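Local atomic coordinates of Phl p 3 allergen (Phleum pratense, PDB entry 3FT9), a protein that is a secreted grass-pollen allergen of unknown biochemical function, related to the C-terminal domain of beta-expansins. Residues 10-15 with 87-92; 35-40 with 60-65. All coordinates share one frame; numbering follows the deposited sequence.

Interaction 1 (10-15 with 87-92)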
ATOM      1  N   LYS A  10       2.693   9.217   9.724  1.00 25.19           N
ATOM      2  CA  LYS A  10       2.375   9.334  11.156  1.00 27.31           C
ATOM      3  C   LYS A  10       0.900   9.019  11.306  1.00 26.22           C
ATOM      4  O   LYS A  10       0.091   9.396  10.449  1.00 27.93           O
ATOM      5  CB  LYS A  10       2.702  10.732  11.680  1.00 28.64           C
ATOM      6  CG  LYS A  10       4.187  10.974  11.770  1.00 32.16           C
ATOM      7  CD  LYS A  10       4.575  11.720  13.100  1.00 44.79           C
ATOM      8  CE  LYS A  10       5.158  10.780  14.187  1.00 45.06           C
ATOM      9  NZ  LYS A  10       4.157   9.702  14.513  1.00 49.45           N
ATOM     10  N   GLY A  11       0.521   8.254  12.323  1.00 26.86           N
ATOM     11  CA  GLY A  11      -0.872   7.800  12.319  1.00 24.93           C
ATOM     12  C   GLY A  11      -0.977   6.322  12.013  1.00 25.88           C
ATOM     13  O   GLY A  11      -2.004   5.687  12.358  1.00 25.89           O
ATOM     14  N   SER A  12       0.083   5.741  11.402  1.00 23.82           N
ATOM     15  CA  SER A  12       0.112   4.287  11.207  1.00 23.34           C
ATOM     16  C   SER A  12       0.393   3.644  12.585  1.00 23.25           C
ATOM     17  O   SER A  12       0.977   4.288  13.464  1.00 24.89           O
ATOM     18  CB  SER A  12       1.215   3.884  10.225  1.00 21.07           C
ATOM     19  OG  SER A  12       1.050   4.581   8.951  1.00 18.90           O
ATOM     20  N   ASP A  13      -0.015   2.393  12.773  1.00 22.74           N
ATOM     21  CA  ASP A  13       0.296   1.642  13.999  1.00 22.43           C
ATOM     22  C   ASP A  13       0.249   0.172  13.554  1.00 21.80           C
ATOM     23  O   ASP A  13      -0.004  -0.046  12.403  1.00 18.99           O
ATOM     24  CB  ASP A  13      -0.663   1.969  15.135  1.00 20.39           C
ATOM     25  CG  ASP A  13      -2.103   1.685  14.793  1.00 26.21           C
ATOM     26  OD1 ASP A  13      -2.383   0.490  14.505  1.00 24.16           O
ATOM     27  OD2 ASP A  13      -2.989   2.626  14.801  1.00 23.41           O
ATOM     28  N   PRO A  14       0.473  -0.806  14.474  1.00 22.58           N
ATOM     29  CA  PRO A  14       0.485  -2.207  14.099  1.00 22.32           C
ATOM     30  C   PRO A  14      -0.803  -2.718  13.452  1.00 21.78           C
ATOM     31  O   PRO A  14      -0.793  -3.731  12.822  1.00 24.18           O
ATOM     32  CB  PRO A  14       0.755  -2.897  15.453  1.00 21.39           C
ATOM     33  CG  PRO A  14       1.546  -1.896  16.253  1.00 20.45           C
ATOM     34  CD  PRO A  14       0.780  -0.666  15.925  1.00 22.40           C
ATOM     35  N   LYS A  15      -1.927  -2.055  13.637  1.00 20.81           N
ATOM     36  CA  LYS A  15      -3.139  -2.517  13.047  1.00 19.64           C
ATOM     37  C   LYS A  15      -3.614  -1.635  11.890  1.00 19.63           C
ATOM     38  O   LYS A  15      -4.715  -1.840  11.407  1.00 19.05           O
ATOM     39  CB  LYS A  15      -4.218  -2.442  14.071  1.00 19.80           C
ATOM     40  CG  LYS A  15      -3.977  -3.443  15.223  1.00 25.12           C
ATOM     41  CD  LYS A  15      -5.227  -4.194  15.658  1.00 30.05           C
ATOM     42  CE  LYS A  15      -5.804  -3.605  16.926  1.00 33.49           C
ATOM     43  NZ  LYS A  15      -5.349  -2.163  17.032  1.00 38.28           N
ATOM     44  N   PHE A  87       7.710  -1.661  10.204  1.00 25.75           N
ATOM     45  CA  PHE A  87       7.986  -0.535   9.366  1.00 26.47           C
ATOM     46  C   PHE A  87       8.325   0.683  10.191  1.00 27.72           C
ATOM     47  O   PHE A  87       8.015   0.736  11.395  1.00 29.09           O
ATOM     48  CB  PHE A  87       6.765  -0.221   8.524  1.00 24.81           C
ATOM     49  CG  PHE A  87       5.450  -0.277   9.269  1.00 23.98           C
ATOM     50  CD1 PHE A  87       4.905   0.858   9.837  1.00 22.57           C
ATOM     51  CD2 PHE A  87       4.735  -1.440   9.341  1.00 19.12           C
ATOM     52  CE1 PHE A  87       3.677   0.828  10.445  1.00 22.54           C
ATOM     53  CE2 PHE A  87       3.508  -1.471   9.932  1.00 20.31           C
ATOM     54  CZ  PHE A  87       2.980  -0.348  10.487  1.00 24.08           C
ATOM     55  N   SER A  88       8.886   1.688   9.557  1.00 27.13           N
ATOM     56  CA  SER A  88       8.978   2.901  10.288  1.00 29.32           C
ATOM     57  C   SER A  88       8.326   4.186   9.713  1.00 27.39           C
ATOM     58  O   SER A  88       8.345   4.542   8.497  1.00 24.42           O
ATOM     59  CB  SER A  88      10.370   3.074  10.906  1.00 29.80           C
ATOM     60  OG  SER A  88      11.420   3.180   9.999  1.00 33.35           O
ATOM     61  N   ILE A  89       7.683   4.844  10.646  1.00 27.02           N
ATOM     62  CA  ILE A  89       6.894   5.997  10.297  1.00 29.51           C
ATOM     63  C   ILE A  89       7.798   6.960   9.612  1.00 29.00           C
ATOM     64  O   ILE A  89       8.896   7.183  10.089  1.00 30.23           O
ATOM     65  CB  ILE A  89       6.359   6.722  11.550  1.00 30.37           C
ATOM     66  CG1 ILE A  89       5.432   5.822  12.381  1.00 30.03           C
ATOM     67  CG2 ILE A  89       5.789   8.142  11.108  1.00 32.34           C
ATOM     68  CD1 ILE A  89       4.451   5.146  11.653  1.00 29.10           C
ATOM     69  N   GLY A  90       7.344   7.543   8.508  1.00 28.55           N
ATOM     70  CA  GLY A  90       8.081   8.529   7.747  1.00 24.90           C
ATOM     71  C   GLY A  90       9.119   7.978   6.808  1.00 25.26           C
ATOM     72  O   GLY A  90       9.726   8.739   6.135  1.00 24.62           O
ATOM     73  N   LYS A  91       9.349   6.661   6.783  1.00 23.89           N
ATOM     74  CA  LYS A  91      10.296   5.999   5.832  1.00 21.78           C
ATOM     75  C   LYS A  91       9.634   5.727   4.458  1.00 22.43           C
ATOM     76  O   LYS A  91       8.392   5.483   4.397  1.00 23.21           O
ATOM     77  CB  LYS A  91      10.835   4.679   6.460  1.00 20.68           C
ATOM     78  CG  LYS A  91      11.982   4.052   5.619  1.00 17.68           C
ATOM     79  CD  LYS A  91      12.741   2.990   6.285  1.00 18.18           C
ATOM     80  CE  LYS A  91      13.588   2.271   5.217  1.00 19.73           C
ATOM     81  NZ  LYS A  91      14.831   3.032   4.950  1.00 13.78           N
ATOM     82  N   THR A  92      10.397   5.816   3.379  1.00 20.44           N
ATOM     83  CA  THR A  92       9.874   5.546   2.057  1.00 20.72           C
ATOM     84  C   THR A  92      10.296   4.168   1.590  1.00 21.34           C
ATOM     85  O   THR A  92      11.332   3.693   1.997  1.00 20.36           O
ATOM     86  CB  THR A  92      10.264   6.602   1.088  1.00 20.01           C
ATOM     87  OG1 THR A  92       9.693   7.827   1.545  1.00 23.68           O
ATOM     88  CG2 THR A  92       9.772   6.354  -0.376  1.00 19.27           C
TER

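Interaction 2 (35-40 with 60-65)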
ATOM      1  N   LEU A  35      -3.762  -4.292  -0.151  1.00 14.64           N
ATOM      2  CA  LEU A  35      -2.658  -4.942   0.594  1.00 15.53           C
ATOM      3  C   LEU A  35      -2.939  -6.432   0.748  1.00 15.79           C
ATOM      4  O   LEU A  35      -4.075  -6.851   0.935  1.00 16.20           O
ATOM      5  CB  LEU A  35      -2.632  -4.467   1.974  1.00 16.44           C
ATOM      6  CG  LEU A  35      -1.570  -5.108   2.929  1.00 20.19           C
ATOM      7  CD1 LEU A  35      -0.977  -3.984   3.713  1.00 23.24           C
ATOM      8  CD2 LEU A  35      -2.301  -5.889   3.881  1.00 17.29           C
ATOM      9  N   ARG A  36      -1.918  -7.244   0.707  1.00 15.68           N
ATOM     10  CA  ARG A  36      -2.101  -8.659   1.054  1.00 16.86           C
ATOM     11  C   ARG A  36      -1.059  -8.948   2.177  1.00 17.36           C
ATOM     12  O   ARG A  36       0.123  -8.758   1.972  1.00 18.38           O
ATOM     13  CB  ARG A  36      -1.833  -9.546  -0.178  1.00 16.13           C
ATOM     14  CG  ARG A  36      -1.904 -11.064   0.119  1.00 18.08           C
ATOM     15  CD  ARG A  36      -1.878 -11.912  -1.114  1.00 17.32           C
ATOM     16  NE  ARG A  36      -0.582 -12.062  -1.731  1.00 23.78           N
ATOM     17  CZ  ARG A  36       0.396 -12.881  -1.320  1.00 29.58           C
ATOM     18  NH1 ARG A  36       0.237 -13.620  -0.220  1.00 23.35           N
ATOM     19  NH2 ARG A  36       1.549 -12.921  -2.011  1.00 26.54           N
ATOM     20  N   GLN A  37      -1.500  -9.440   3.319  1.00 16.64           N
ATOM     21  CA  GLN A  37      -0.575  -9.786   4.384  1.00 19.24           C
ATOM     22  C   GLN A  37       0.277 -11.051   4.069  1.00 19.71           C
ATOM     23  O   GLN A  37      -0.062 -11.796   3.144  1.00 21.45           O
ATOM     24  CB  GLN A  37      -1.327  -9.961   5.739  1.00 19.03           C
ATOM     25  CG  GLN A  37      -2.002  -8.702   6.232  1.00 16.71           C
ATOM     26  CD  GLN A  37      -2.666  -8.985   7.525  1.00 20.85           C
ATOM     27  OE1 GLN A  37      -2.021  -9.379   8.480  1.00 22.78           O
ATOM     28  NE2 GLN A  37      -3.969  -8.868   7.551  1.00 23.42           N
ATOM     29  N   HIS A  38       1.444 -11.189   4.743  1.00 19.98           N
ATOM     30  CA  HIS A  38       2.362 -12.336   4.532  1.00 22.27           C
ATOM     31  C   HIS A  38       1.597 -13.612   4.774  1.00 23.67           C
ATOM     32  O   HIS A  38       0.870 -13.798   5.797  1.00 22.17           O
ATOM     33  CB  HIS A  38       3.650 -12.333   5.404  1.00 21.74           C
ATOM     34  CG  HIS A  38       4.634 -13.405   5.026  1.00 23.03           C
ATOM     35  ND1 HIS A  38       5.339 -13.375   3.843  1.00 21.68           N
ATOM     36  CD2 HIS A  38       4.991 -14.563   5.652  1.00 18.79           C
ATOM     37  CE1 HIS A  38       6.135 -14.431   3.785  1.00 23.50           C
ATOM     38  NE2 HIS A  38       5.935 -15.167   4.866  1.00 21.64           N
ATOM     39  N   GLY A  39       1.707 -14.462   3.781  1.00 24.87           N
ATOM     40  CA  GLY A  39       1.116 -15.745   3.852  1.00 27.33           C
ATOM     41  C   GLY A  39      -0.367 -15.714   3.870  1.00 30.06           C
ATOM     42  O   GLY A  39      -0.983 -16.649   4.361  1.00 32.91           O
ATOM     43  N   SER A  40      -0.976 -14.673   3.323  1.00 30.68           N
ATOM     44  CA  SER A  40      -2.434 -14.600   3.311  1.00 30.95           C
ATOM     45  C   SER A  40      -2.995 -14.506   1.891  1.00 30.49           C
ATOM     46  O   SER A  40      -2.345 -14.117   0.955  1.00 29.09           O
ATOM     47  CB  SER A  40      -2.906 -13.476   4.221  1.00 32.02           C
ATOM     48  OG  SER A  40      -4.141 -12.962   3.803  1.00 32.93           O
ATOM     49  N   PRO A  60      -2.967  -7.253  14.654  1.00 26.17           N
ATOM     50  CA  PRO A  60      -1.756  -6.630  14.084  1.00 25.12           C
ATOM     51  C   PRO A  60      -1.574  -7.117  12.631  1.00 24.77           C
ATOM     52  O   PRO A  60      -2.040  -8.196  12.332  1.00 25.34           O
ATOM     53  CB  PRO A  60      -0.640  -7.087  15.039  1.00 25.07           C
ATOM     54  CG  PRO A  60      -1.349  -7.327  16.356  1.00 26.29           C
ATOM     55  CD  PRO A  60      -2.704  -7.922  15.954  1.00 27.02           C
ATOM     56  N   LEU A  61      -1.010  -6.300  11.719  1.00 21.75           N
ATOM     57  CA  LEU A  61      -0.834  -6.696  10.346  1.00 20.48           C
ATOM     58  C   LEU A  61       0.410  -7.503  10.276  1.00 19.20           C
ATOM     59  O   LEU A  61       1.356  -7.196  10.960  1.00 20.45           O
ATOM     60  CB  LEU A  61      -0.700  -5.463   9.401  1.00 20.28           C
ATOM     61  CG  LEU A  61      -1.962  -4.577   9.303  1.00 21.71           C
ATOM     62  CD1 LEU A  61      -1.642  -3.142   8.910  1.00 24.91           C
ATOM     63  CD2 LEU A  61      -3.015  -5.190   8.372  1.00 23.94           C
ATOM     64  N   VAL A  62       0.437  -8.558   9.475  1.00 19.01           N
ATOM     65  CA  VAL A  62       1.660  -9.411   9.397  1.00 17.20           C
ATOM     66  C   VAL A  62       2.300  -9.217   8.045  1.00 16.89           C
ATOM     67  O   VAL A  62       1.632  -9.415   7.044  1.00 15.53           O
ATOM     68  CB  VAL A  62       1.222 -10.826   9.545  1.00 19.18           C
ATOM     69  CG1 VAL A  62       2.363 -11.741   9.416  1.00 23.18           C
ATOM     70  CG2 VAL A  62       0.522 -11.001  10.977  1.00 19.41           C
ATOM     71  N   GLY A  63       3.570  -8.802   8.013  1.00 16.92           N
ATOM     72  CA  GLY A  63       4.293  -8.607   6.763  1.00 18.75           C
ATOM     73  C   GLY A  63       5.398  -9.631   6.405  1.00 20.01           C
ATOM     74  O   GLY A  63       5.493 -10.668   7.017  1.00 18.80           O
ATOM     75  N   PRO A  64       6.228  -9.307   5.436  1.00 18.01           N
ATOM     76  CA  PRO A  64       6.264  -8.074   4.682  1.00 18.04           C
ATOM     77  C   PRO A  64       5.003  -8.000   3.892  1.00 17.84           C
ATOM     78  O   PRO A  64       4.369  -9.020   3.604  1.00 19.26           O
ATOM     79  CB  PRO A  64       7.394  -8.280   3.701  1.00 16.58           C
ATOM     80  CG  PRO A  64       8.263  -9.290   4.353  1.00 22.35           C
ATOM     81  CD  PRO A  64       7.384 -10.162   5.212  1.00 19.72           C
ATOM     82  N   PHE A  65       4.617  -6.797   3.514  1.00 16.46           N
ATOM     83  CA  PHE A  65       3.312  -6.620   2.917  1.00 13.73           C
ATOM     84  C   PHE A  65       3.469  -6.547   1.403  1.00 12.77           C
ATOM     85  O   PHE A  65       4.384  -5.977   0.898  1.00 13.08           O
ATOM     86  CB  PHE A  65       2.700  -5.331   3.484  1.00 14.91           C
ATOM     87  CG  PHE A  65       2.624  -5.290   5.026  1.00 18.11           C
ATOM     88  CD1 PHE A  65       1.725  -6.115   5.720  1.00 20.01           C
ATOM     89  CD2 PHE A  65       3.412  -4.430   5.749  1.00 18.34           C
ATOM     90  CE1 PHE A  65       1.629  -6.057   7.059  1.00 18.29           C
ATOM     91  CE2 PHE A  65       3.313  -4.426   7.129  1.00 19.11           C
ATOM     92  CZ  PHE A  65       2.413  -5.214   7.763  1.00 11.57           C
TER
HETATM   93  O   HOH W   1      -3.341  -9.749  10.638  1.00 54.08           O
HETATM   94  O   HOH W   2       4.832 -11.259   2.238  1.00 25.38           O

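Interaction 1 (10-15 with 87-92)
Ile89 of 87-92 packs its two branches against Lys10 and Ser12, joining two surface loops of the expansin C-terminal, all-beta domain: 10-15 links strands 3-8 and 16-24, while 87-92 leads into the short strand 92-93. The apolar contacts carry the pairing, since no hydrogen bond crosses it. With CG2 anti to the backbone N, Ile89 presents this methyl to Lys10 CG at 3.3 Å, tighter than ordinary van der Waals packing, and the two side chains cross at about a right angle. The lysine chain, bent at three torsions, curls so that CE and NZ also pass near the same methyl. The other branch ends in Ile89 CD1, 3.8 Å from Ser12 CB, and Phe87 CE1 approaches that CB obliquely.

Ser12 OG bonds to Gln9 O and to Val18 N. Asp13 OD1 accepts from Lys15 N at 2.7 Å, closing an Asx turn, and Ser88 to Lys91 form a type II turn with Lys91 N bonded to Ser88 O. Asp13 O lies in the plane of the Phe87 ring, at its edge, 3.6 Å from Phe87 CZ.

Interaction 2 (35-40 with 60-65)
Gln37 reaches across to Leu61 and Val62 along its whole length. Its CB lies 3.3 Å from Val62 O, and CG stays near that oxygen. From CG anti to the carbonyl carbon (chi1 -63°) the chain runs on extended (chi2 -179°), which carries the amide to the backbone of 60-65. CD there meets Leu61 CD2, the leucine crossing the glutamine at about a right angle. Gln37 OE1 accepts from Val62 N at 2.8 Å, the donor tilted 31° from the amide's carbonyl plane. Water 1 also donates to OE1 and bridges it to Pro60 O, so two bonds grip this oxygen. On the other branch, NE2 packs near Leu61 CD2 and bonds to Glu44, which should fix which way round the amide sits.

The pairing joins the end of strand 30-36 to the segment leading into its antiparallel neighbour, strand 65-71, within the sheet of the expansin C-terminal domain. Gln37 to Ser40 form a type II turn beyond the strand, and His38 N, within it, donates to Val62 O at 2.9 Å. His38 CB comes 3.0 Å from Gly63 O, while the imidazole runs alongside Pro64, whose preceding peptide is cis. Water 2, in the ring plane, links His38 ND1 to Pro64 O. Deeper in, Leu35 CD1 rests on Phe65 CB at 3.9 Å. Gly63 CA sits over one face of the Phe65 ring, 3.7 Å above its plane and offset toward the rim.

From the N terminus, strand 3-8 runs into 10-15, the first half of interaction 1, whose partner 87-92 comes only after strand 76-83; the loop it closes spans most of the chain. Inside it, interaction 2 closes a shorter loop: strand 30-36 ends at 35-40, the chain passes through strands 44-49 and 52-56, and the segment 60-65 then returns just before strand 65-71. The two closures therefore nest and do not cross. They also touch: Leu61 N lies 2.8 Å from Pro14 O, a probable hydrogen bond, and Phe87 CD2 packs on Phe65 CE2. Together they tie the 3-8/16-24 connection to the region where strands 30-36 and 65-71 meet.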